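Local atomic coordinates of NEQ263 (Nanoarchaeum equitans Kin4-M, PDB entry 5BN3), a protein that pairs with the V-type ATP synthase alpha chain (NeqA) in an unusual ATP synthase core complex and probably binds adenine nucleotide. Residues B[69-75]-B[183-189]; B[144-149]-B[171-176]; B[158-162]-B[202-206]. One frame throughout, in Å; residues are numbered along the deposited sequence.

Overall arrangement
All three contacts belong to the parallel-sheet core of the nucleotide-binding domain. Contact 1 pairs strand 73-75 with strand 185-190, whose other neighbour, strand 156-162, supplies half of contact 3. Contacts 1 and 3, with centres about 10 Å apart, share the layer under helix 196-215: Phe188 CD2 meets Val205 CG2 at 3.6 Å. Contact 2 covers the other face, its centre about 14 Å from contact 1 and 15 Å from contact 3; Phe172 CG reaches Phe159 CZ at 3.5 Å, and Ile173 CG1 meets Ile187 CD1 at 3.8 Å. All three lie away from Arg326, a residue seen to bind ADP.

Contact 1 of 3, residues B[69-75]-B[183-189]; sequences YIGGIFN and MNSAIFI
Strand 73-75 runs parallel to strand 185-189, their axes 4.5 Å apart at closest approach and 27° from exactly parallel, and a type II beta turn, 69-72, leads into it. The turn is closed by Gly72 N to Tyr69 O at 2.9 Å. Gly71, with phi 99°, suits its corner because a CB would jam against the preceding carbonyl; at Gly72 a CB would strike the Phe74 ring.

The hydrogen bonds set a register in which Ile73 faces Ile187 and Phe74 faces Phe188. Ile187 bonds to the residues flanking Ile73: its N to Gly72 O (3.1 Å) and its O to Phe74 N (2.7 Å). Phe74 O accepts from Ile189 N (2.8 Å), while Gly71 N gives a short bond to Ser185 O (2.6 Å). A water lies 2.8 Å from Gly72 O and 3.0 Å from Ser185 O.

Apolar side chains, all chi1 m, sort by face. Ile73 CG1 meets Ile187 CB at 4.2 Å; beta-branched isoleucines suit a strand face buried against a helix. Tyr69, Phe74 and Phe188 form an aromatic cluster; the Phe74 and Phe188 rings are nearly parallel but slid apart, centroids 5.4 Å apart.

This parallel pairing adds 73-75 beside 185-190 in the alpha/beta sheet: Ile73, Ile187 and Ile189 pack on Ile173 of helix 166-178, Tyr69 and Phe188 pack under helix 196-215, and strand 156-162 borders 185-190 on its other edge.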
loop_
_atom_site.group_PDB
_atom_site.type_symbol
_atom_site.label_atom_id
_atom_site.label_comp_id
_atom_site.label_asym_id
_atom_site.label_seq_id
_atom_site.Cartn_x
_atom_site.Cartn_y
_atom_site.Cartn_z
ATOM N N TYR B 69 37.008 22.099 22.208
ATOM C CA TYR B 69 36.466 20.847 21.680
ATOM C C TYR B 69 37.426 20.181 20.702
ATOM O O TYR B 69 37.434 18.959 20.558
ATOM C CB TYR B 69 35.122 21.093 20.987
ATOM C CG TYR B 69 34.005 21.466 21.928
ATOM C CD1 TYR B 69 33.767 22.788 22.259
ATOM C CD2 TYR B 69 33.188 20.497 22.485
ATOM C CE1 TYR B 69 32.752 23.133 23.115
ATOM C CE2 TYR B 69 32.166 20.834 23.347
ATOM C CZ TYR B 69 31.953 22.154 23.658
ATOM O OH TYR B 69 30.938 22.499 24.515
ATOM N N ILE B 70 38.230 20.998 20.032
ATOM C CA ILE B 70 39.175 20.503 19.039
ATOM C C ILE B 70 40.219 19.595 19.688
ATOM O O ILE B 70 40.932 20.009 20.605
ATOM C CB ILE B 70 39.863 21.667 18.296
ATOM C CG1 ILE B 70 38.805 22.614 17.719
ATOM C CG2 ILE B 70 40.767 21.140 17.195
ATOM C CD1 ILE B 70 39.377 23.814 16.988
ATOM N N GLY B 71 40.293 18.355 19.214
ATOM C CA GLY B 71 41.189 17.366 19.787
ATOM C C GLY B 71 40.481 16.432 20.751
ATOM O O GLY B 71 41.087 15.501 21.287
ATOM N N GLY B 72 39.190 16.674 20.964
ATOM C CA GLY B 72 38.433 15.908 21.937
ATOM C C GLY B 72 37.332 15.030 21.370
ATOM O O GLY B 72 36.944 15.160 20.206
ATOM N N ILE B 73 36.839 14.125 22.213
ATOM C CA ILE B 73 35.717 13.248 21.893
ATOM C C ILE B 73 34.612 13.453 22.929
ATOM O O ILE B 73 34.868 13.440 24.136
ATOM C CB ILE B 73 36.145 11.768 21.889
ATOM C CG1 ILE B 73 37.259 11.545 20.861
ATOM C CG2 ILE B 73 34.962 10.868 21.573
ATOM C CD1 ILE B 73 37.765 10.118 20.806
ATOM N N PHE B 74 33.387 13.646 22.452
ATOM C CA PHE B 74 32.272 14.019 23.318
ATOM C C PHE B 74 31.047 13.165 23.010
ATOM O O PHE B 74 30.990 12.522 21.960
ATOM C CB PHE B 74 31.940 15.505 23.122
ATOM C CG PHE B 74 33.130 16.421 23.276
ATOM C CD1 PHE B 74 34.010 16.627 22.220
ATOM C CD2 PHE B 74 33.365 17.076 24.474
ATOM C CE1 PHE B 74 35.107 17.460 22.364
ATOM C CE2 PHE B 74 34.460 17.913 24.622
ATOM C CZ PHE B 74 35.331 18.103 23.568
ATOM N N ASN B 75 30.070 13.147 23.914
ATOM C CA ASN B 75 28.803 12.481 23.610
ATOM C C ASN B 75 27.861 13.410 22.845
ATOM O O ASN B 75 28.256 14.506 22.444
ATOM C CB ASN B 75 28.130 11.900 24.864
ATOM C CG ASN B 75 27.696 12.968 25.863
ATOM O OD1 ASN B 75 27.709 14.164 25.572
ATOM N ND2 ASN B 75 27.296 12.528 27.051
ATOM N N MET B 183 43.991 15.502 16.099
ATOM C CA MET B 183 44.236 16.668 16.944
ATOM C C MET B 183 43.488 17.905 16.455
ATOM O O MET B 183 43.221 18.826 17.229
ATOM C CB MET B 183 45.735 16.960 17.061
ATOM C CG MET B 183 46.556 15.783 17.560
ATOM S SD MET B 183 48.142 16.276 18.267
ATOM C CE MET B 183 47.603 17.102 19.764
ATOM N N ASN B 184 43.154 17.924 15.169
ATOM C CA ASN B 184 42.342 19.006 14.623
ATOM C C ASN B 184 40.941 18.512 14.276
ATOM O O ASN B 184 40.390 18.838 13.222
ATOM C CB ASN B 184 43.017 19.639 13.403
ATOM C CG ASN B 184 42.486 21.028 13.097
ATOM O OD1 ASN B 184 41.757 21.620 13.898
ATOM N ND2 ASN B 184 42.854 21.559 11.938
ATOM N N SER B 185 40.371 17.725 15.182
ATOM C CA SER B 185 39.023 17.204 15.009
ATOM C C SER B 185 38.240 17.256 16.313
ATOM O O SER B 185 38.814 17.154 17.398
ATOM C CB SER B 185 39.069 15.767 14.489
ATOM O OG SER B 185 39.730 15.704 13.239
ATOM N N ALA B 186 36.928 17.432 16.198
ATOM C CA ALA B 186 36.028 17.319 17.337
ATOM C C ALA B 186 35.011 16.238 17.008
ATOM O O ALA B 186 34.361 16.294 15.963
ATOM C CB ALA B 186 35.338 18.638 17.614
ATOM N N ILE B 187 34.880 15.253 17.889
ATOM C CA ILE B 187 34.024 14.103 17.617
ATOM C C ILE B 187 32.869 13.998 18.612
ATOM O O ILE B 187 33.075 14.020 19.828
ATOM C CB ILE B 187 34.849 12.798 17.604
ATOM C CG1 ILE B 187 35.914 12.869 16.504
ATOM C CG2 ILE B 187 33.955 11.592 17.385
ATOM C CD1 ILE B 187 36.870 11.694 16.486
ATOM N N PHE B 188 31.652 13.892 18.085
ATOM C CA PHE B 188 30.459 13.789 18.919
ATOM C C PHE B 188 29.744 12.473 18.640
ATOM O O PHE B 188 29.382 12.180 17.499
ATOM C CB PHE B 188 29.532 14.982 18.672
ATOM C CG PHE B 188 30.155 16.308 19.012
ATOM C CD1 PHE B 188 30.890 17.010 18.067
ATOM C CD2 PHE B 188 30.015 16.848 20.281
ATOM C CE1 PHE B 188 31.472 18.229 18.382
ATOM C CE2 PHE B 188 30.590 18.066 20.603
ATOM C CZ PHE B 188 31.321 18.758 19.653
ATOM N N ILE B 189 29.551 11.678 19.688
ATOM C CA ILE B 189 29.041 10.320 19.537
ATOM C C ILE B 189 27.824 10.047 20.416
ATOM O O ILE B 189 27.884 10.204 21.634
ATOM C CB ILE B 189 30.134 9.284 19.889
ATOM C CG1 ILE B 189 31.345 9.451 18.967
ATOM C CG2 ILE B 189 29.586 7.867 19.798
ATOM C CD1 ILE B 189 32.568 8.677 19.413
HETATM O O HOH W 1 39.098 14.417 18.567
#

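Contact 2 of 3, residues B[144-149]-B[171-176]; sequences ALQIAR and MFIDEF
Helices 140-151 and 166-178 run roughly the same way here, their local axes 11.1 Å apart and crossing at -29°, with Leu145 nearest Phe172 (CA to CA 7.2 Å) and Arg149 nearest Phe176 (8.4 Å). At that separation the gap is filled by side chains, small alanines on helix 140-151 facing the two phenylalanine rings. Ala144 comes first: its CB lies 4.5 Å from Phe172 CE2, its small size leaving room for the ring.

Leu145, with chi1 m and chi2 t, is the knob of the interface, set in a hole made by Met171, Phe172, Glu175 and Phe176. Its CD2 is 3.5 Å from Phe172 CD2 and 3.8 Å from Phe176 CE1, while CD1 reaches Glu175 CB at 3.9 Å and Met171 CG at 4.3 Å; a branched leucine can touch all four walls at once.

Strand 156-162 links the two helices in sequence, and both lie on one face of the central parallel sheet, as expected of a P-loop NTPase fold; helix 140-151 has the place of the helix that follows the P-loop in relatives. Phe172 accordingly stacks on Phe159 of that strand.

A turn after Ala144, Ala148 again offers only a methyl, CB 4.5 Å from Phe176 CE1 at the ring edge, and also rests on Leu222 and Leu224. Arg149 ends the walk with a long salt bridge, NH2 to Glu175 OE2 at 3.8 Å; the same NH2 hydrogen-bonds Tyr388 O, and the guanidinium makes a cation-pi contact with the Tyr388 ring.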
loop_
_atom_site.group_PDB
_atom_site.type_symbol
_atom_site.label_atom_id
_atom_site.label_comp_id
_atom_site.label_asym_id
_atom_site.label_seq_id
_atom_site.Cartn_x
_atom_site.Cartn_y
_atom_site.Cartn_z
ATOM N N ALA B 144 33.809 8.483 2.678
ATOM C CA ALA B 144 33.802 9.716 3.459
ATOM C C ALA B 144 35.184 10.027 4.019
ATOM O O ALA B 144 35.609 11.182 4.041
ATOM C CB ALA B 144 32.807 9.608 4.586
ATOM N N LEU B 145 35.868 8.988 4.487
ATOM C CA LEU B 145 37.206 9.128 5.054
ATOM C C LEU B 145 38.233 9.518 4.000
ATOM O O LEU B 145 39.124 10.325 4.264
ATOM C CB LEU B 145 37.630 7.831 5.749
ATOM C CG LEU B 145 36.944 7.543 7.084
ATOM C CD1 LEU B 145 37.353 6.187 7.633
ATOM C CD2 LEU B 145 37.296 8.636 8.066
ATOM N N GLN B 146 38.113 8.944 2.807
ATOM C CA GLN B 146 39.020 9.283 1.713
ATOM C C GLN B 146 38.816 10.734 1.276
ATOM O O GLN B 146 39.772 11.425 0.920
ATOM C CB GLN B 146 38.834 8.321 0.530
ATOM C CG GLN B 146 39.832 8.547 -0.602
ATOM C CD GLN B 146 39.778 7.470 -1.671
ATOM O OE1 GLN B 146 38.934 6.577 -1.627
ATOM N NE2 GLN B 146 40.688 7.551 -2.639
ATOM N N ILE B 147 37.569 11.196 1.319
ATOM C CA ILE B 147 37.263 12.590 1.018
ATOM C C ILE B 147 37.840 13.507 2.094
ATOM O O ILE B 147 38.540 14.472 1.785
ATOM C CB ILE B 147 35.740 12.820 0.906
ATOM C CG1 ILE B 147 35.204 12.227 -0.401
ATOM C CG2 ILE B 147 35.415 14.299 0.966
ATOM C CD1 ILE B 147 33.686 12.221 -0.487
ATOM N N ALA B 148 37.550 13.196 3.355
ATOM C CA ALA B 148 38.031 13.994 4.480
ATOM C C ALA B 148 39.555 14.102 4.505
ATOM O O ALA B 148 40.106 15.150 4.849
ATOM C CB ALA B 148 37.520 13.416 5.786
ATOM N N ARG B 149 40.228 13.014 4.140
ATOM C CA ARG B 149 41.689 12.968 4.117
ATOM C C ARG B 149 42.281 14.013 3.171
ATOM O O ARG B 149 43.360 14.549 3.425
ATOM C CB ARG B 149 42.163 11.568 3.704
ATOM C CG ARG B 149 43.660 11.329 3.867
ATOM C CD ARG B 149 44.135 10.168 3.006
ATOM N NE ARG B 149 43.290 8.985 3.155
ATOM C CZ ARG B 149 43.040 8.120 2.177
ATOM N NH1 ARG B 149 43.571 8.301 0.976
ATOM N NH2 ARG B 149 42.255 7.075 2.397
ATOM N N MET B 171 36.098 3.111 13.493
ATOM C CA MET B 171 36.744 3.124 12.181
ATOM C C MET B 171 37.161 4.543 11.809
ATOM O O MET B 171 38.246 4.761 11.270
ATOM C CB MET B 171 35.802 2.558 11.114
ATOM C CG MET B 171 36.372 2.580 9.706
ATOM S SD MET B 171 35.132 2.288 8.428
ATOM C CE MET B 171 34.400 0.757 9.003
ATOM N N PHE B 172 36.294 5.505 12.110
ATOM C CA PHE B 172 36.587 6.915 11.869
ATOM C C PHE B 172 37.704 7.412 12.778
ATOM O O PHE B 172 38.687 7.986 12.307
ATOM C CB PHE B 172 35.333 7.765 12.092
ATOM C CG PHE B 172 34.386 7.772 10.926
ATOM C CD1 PHE B 172 33.493 6.730 10.732
ATOM C CD2 PHE B 172 34.381 8.832 10.032
ATOM C CE1 PHE B 172 32.617 6.741 9.660
ATOM C CE2 PHE B 172 33.508 8.849 8.959
ATOM C CZ PHE B 172 32.626 7.803 8.773
ATOM N N ILE B 173 37.532 7.203 14.082
ATOM C CA ILE B 173 38.507 7.629 15.086
ATOM C C ILE B 173 39.909 7.093 14.791
ATOM O O ILE B 173 40.891 7.839 14.837
ATOM C CB ILE B 173 38.070 7.188 16.505
ATOM C CG1 ILE B 173 36.821 7.960 16.945
ATOM C CG2 ILE B 173 39.188 7.400 17.513
ATOM C CD1 ILE B 173 36.270 7.522 18.292
ATOM N N ASP B 174 39.995 5.804 14.480
ATOM C CA ASP B 174 41.280 5.169 14.198
ATOM C C ASP B 174 41.962 5.718 12.941
ATOM O O ASP B 174 43.182 5.859 12.910
ATOM C CB ASP B 174 41.123 3.646 14.110
ATOM C CG ASP B 174 40.792 3.010 15.454
ATOM O OD1 ASP B 174 40.871 3.709 16.487
ATOM O OD2 ASP B 174 40.466 1.804 15.474
ATOM N N GLU B 175 41.179 6.028 11.911
ATOM C CA GLU B 175 41.727 6.602 10.680
ATOM C C GLU B 175 42.203 8.035 10.906
ATOM O O GLU B 175 43.243 8.441 10.386
ATOM C CB GLU B 175 40.689 6.551 9.550
ATOM C CG GLU B 175 41.121 7.215 8.243
ATOM C CD GLU B 175 42.005 6.330 7.373
ATOM O OE1 GLU B 175 42.530 5.316 7.878
ATOM O OE2 GLU B 175 42.172 6.651 6.176
ATOM N N PHE B 176 41.446 8.796 11.694
ATOM C CA PHE B 176 41.838 10.161 12.041
ATOM C C PHE B 176 43.131 10.161 12.851
ATOM O O PHE B 176 43.961 11.060 12.712
ATOM C CB PHE B 176 40.721 10.865 12.819
ATOM C CG PHE B 176 39.545 11.263 11.968
ATOM C CD1 PHE B 176 39.685 11.417 10.595
ATOM C CD2 PHE B 176 38.301 11.488 12.540
ATOM C CE1 PHE B 176 38.606 11.786 9.810
ATOM C CE2 PHE B 176 37.218 11.857 11.760
ATOM C CZ PHE B 176 37.371 12.007 10.393
#

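Contact 3 of 3, residues B[158-162]-B[202-206]; sequences IFAAI and TPRVA
Helix 196-215 is the crossover helix of a beta-alpha-beta unit: it leaves strand 185-190, runs back across the sheet and leads into strand 220-226, the neighbour of 156-162 on its far side. It therefore lies over 156-162 itself, nearly antiparallel to it, at 168° and with local axes 8.1 Å apart at closest approach. Such layering is the basic architecture of a P-loop type alpha/beta domain.

Because strand side chains alternate, Ile158, Ala160 and Ile162 project at the helix while Phe159 turns away, to stack with Phe172 under the other helical layer. Ala160 is the hollow: its single methyl lets the helix come close, so that Pro203 CA is 5.8 Å from Ala160 CA. Two methyls enter this hollow, Thr202 CG2 at 4.0 Å and Ala206 CB at 4.1 Å from Ala160 CB, with Pro203 lying beside them. The shoulders at either end are Ile158 and Ile162, each with chi1 m and chi2 t. Ile158 CG2 rests on Ala206 CB at 3.8 Å, where alanine again leaves space for the bulkier partner, and Ile158 CD1 reaches Ala206 O at 3.7 Å.

Proline has no amide hydrogen, and the helix is kinked here, with neither the N of Pro203 nor that of Arg204 bonded to the preceding turn. Thr202 turns its methyl to the strand, CG2 lying 3.8 Å from Ala161 O, while its hydroxyl OG1 is hydrogen-bonded to Glu198 O. The compact pyrrolidine ring of Pro203 fits against the last shoulder, Ile162 CD1 to Pro203 CD at 4.0 Å.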
loop_
_atom_site.group_PDB
_atom_site.type_symbol
_atom_site.label_atom_id
_atom_site.label_comp_id
_atom_site.label_asym_id
_atom_site.label_seq_id
_atom_site.Cartn_x
_atom_site.Cartn_y
_atom_site.Cartn_z
ATOM N N ILE B 158 34.714 18.138 11.967
ATOM C CA ILE B 158 33.761 17.782 13.012
ATOM C C ILE B 158 32.966 16.556 12.577
ATOM O O ILE B 158 32.329 16.555 11.521
ATOM C CB ILE B 158 32.821 18.951 13.357
ATOM C CG1 ILE B 158 33.643 20.142 13.858
ATOM C CG2 ILE B 158 31.807 18.532 14.411
ATOM C CD1 ILE B 158 32.817 21.353 14.225
ATOM N N PHE B 159 33.024 15.508 13.392
ATOM C CA PHE B 159 32.366 14.246 13.086
ATOM C C PHE B 159 31.218 13.997 14.054
ATOM O O PHE B 159 31.426 13.904 15.264
ATOM C CB PHE B 159 33.381 13.102 13.155
ATOM C CG PHE B 159 32.780 11.736 12.979
ATOM C CD1 PHE B 159 31.921 11.466 11.924
ATOM C CD2 PHE B 159 33.099 10.710 13.855
ATOM C CE1 PHE B 159 31.378 10.204 11.760
ATOM C CE2 PHE B 159 32.562 9.447 13.697
ATOM C CZ PHE B 159 31.698 9.193 12.644
ATOM N N ALA B 160 30.005 13.906 13.517
ATOM C CA ALA B 160 28.839 13.577 14.326
ATOM C C ALA B 160 28.401 12.144 14.060
ATOM O O ALA B 160 27.913 11.828 12.972
ATOM C CB ALA B 160 27.703 14.533 14.037
ATOM N N ALA B 161 28.578 11.282 15.056
ATOM C CA ALA B 161 28.153 9.890 14.951
ATOM C C ALA B 161 26.797 9.707 15.621
ATOM O O ALA B 161 26.685 9.782 16.846
ATOM C CB ALA B 161 29.183 8.976 15.580
ATOM N N ILE B 162 25.769 9.461 14.815
ATOM C CA ILE B 162 24.403 9.382 15.319
ATOM C C ILE B 162 23.896 7.940 15.364
ATOM O O ILE B 162 23.407 7.412 14.362
ATOM C CB ILE B 162 23.443 10.230 14.453
ATOM C CG1 ILE B 162 24.042 11.617 14.188
ATOM C CG2 ILE B 162 22.080 10.349 15.118
ATOM C CD1 ILE B 162 23.273 12.433 13.160
ATOM N N THR B 202 22.888 15.354 18.865
ATOM C CA THR B 202 24.236 15.127 18.333
ATOM C C THR B 202 24.598 16.040 17.152
ATOM O O THR B 202 25.622 16.722 17.201
ATOM C CB THR B 202 24.472 13.640 17.962
ATOM O OG1 THR B 202 24.256 12.821 19.116
ATOM C CG2 THR B 202 25.883 13.432 17.452
ATOM N N PRO B 203 23.763 16.073 16.094
ATOM C CA PRO B 203 24.157 16.964 15.000
ATOM C C PRO B 203 24.004 18.435 15.372
ATOM O O PRO B 203 24.669 19.274 14.774
ATOM C CB PRO B 203 23.176 16.600 13.881
ATOM C CG PRO B 203 21.969 16.096 14.599
ATOM C CD PRO B 203 22.507 15.356 15.789
ATOM N N ARG B 204 23.140 18.740 16.337
ATOM C CA ARG B 204 22.908 20.126 16.740
ATOM C C ARG B 204 24.082 20.727 17.513
ATOM O O ARG B 204 24.457 21.878 17.281
ATOM C CB ARG B 204 21.608 20.242 17.545
ATOM C CG ARG B 204 20.345 20.151 16.691
ATOM C CD ARG B 204 19.080 20.171 17.536
ATOM N NE ARG B 204 17.885 20.388 16.721
ATOM C CZ ARG B 204 17.186 19.419 16.139
ATOM N NH1 ARG B 204 17.554 18.154 16.284
ATOM N NH2 ARG B 204 16.116 19.715 15.414
ATOM N N VAL B 205 24.664 19.956 18.429
ATOM C CA VAL B 205 25.827 20.446 19.166
ATOM C C VAL B 205 27.047 20.524 18.248
ATOM O O VAL B 205 27.866 21.432 18.371
ATOM C CB VAL B 205 26.137 19.603 20.443
ATOM C CG1 VAL B 205 24.889 19.438 21.293
ATOM C CG2 VAL B 205 26.693 18.239 20.084
ATOM N N ALA B 206 27.146 19.583 17.313
ATOM C CA ALA B 206 28.251 19.560 16.360
ATOM C C ALA B 206 28.205 20.762 15.422
ATOM O O ALA B 206 29.238 21.361 15.107
ATOM C CB ALA B 206 28.228 18.268 15.561
#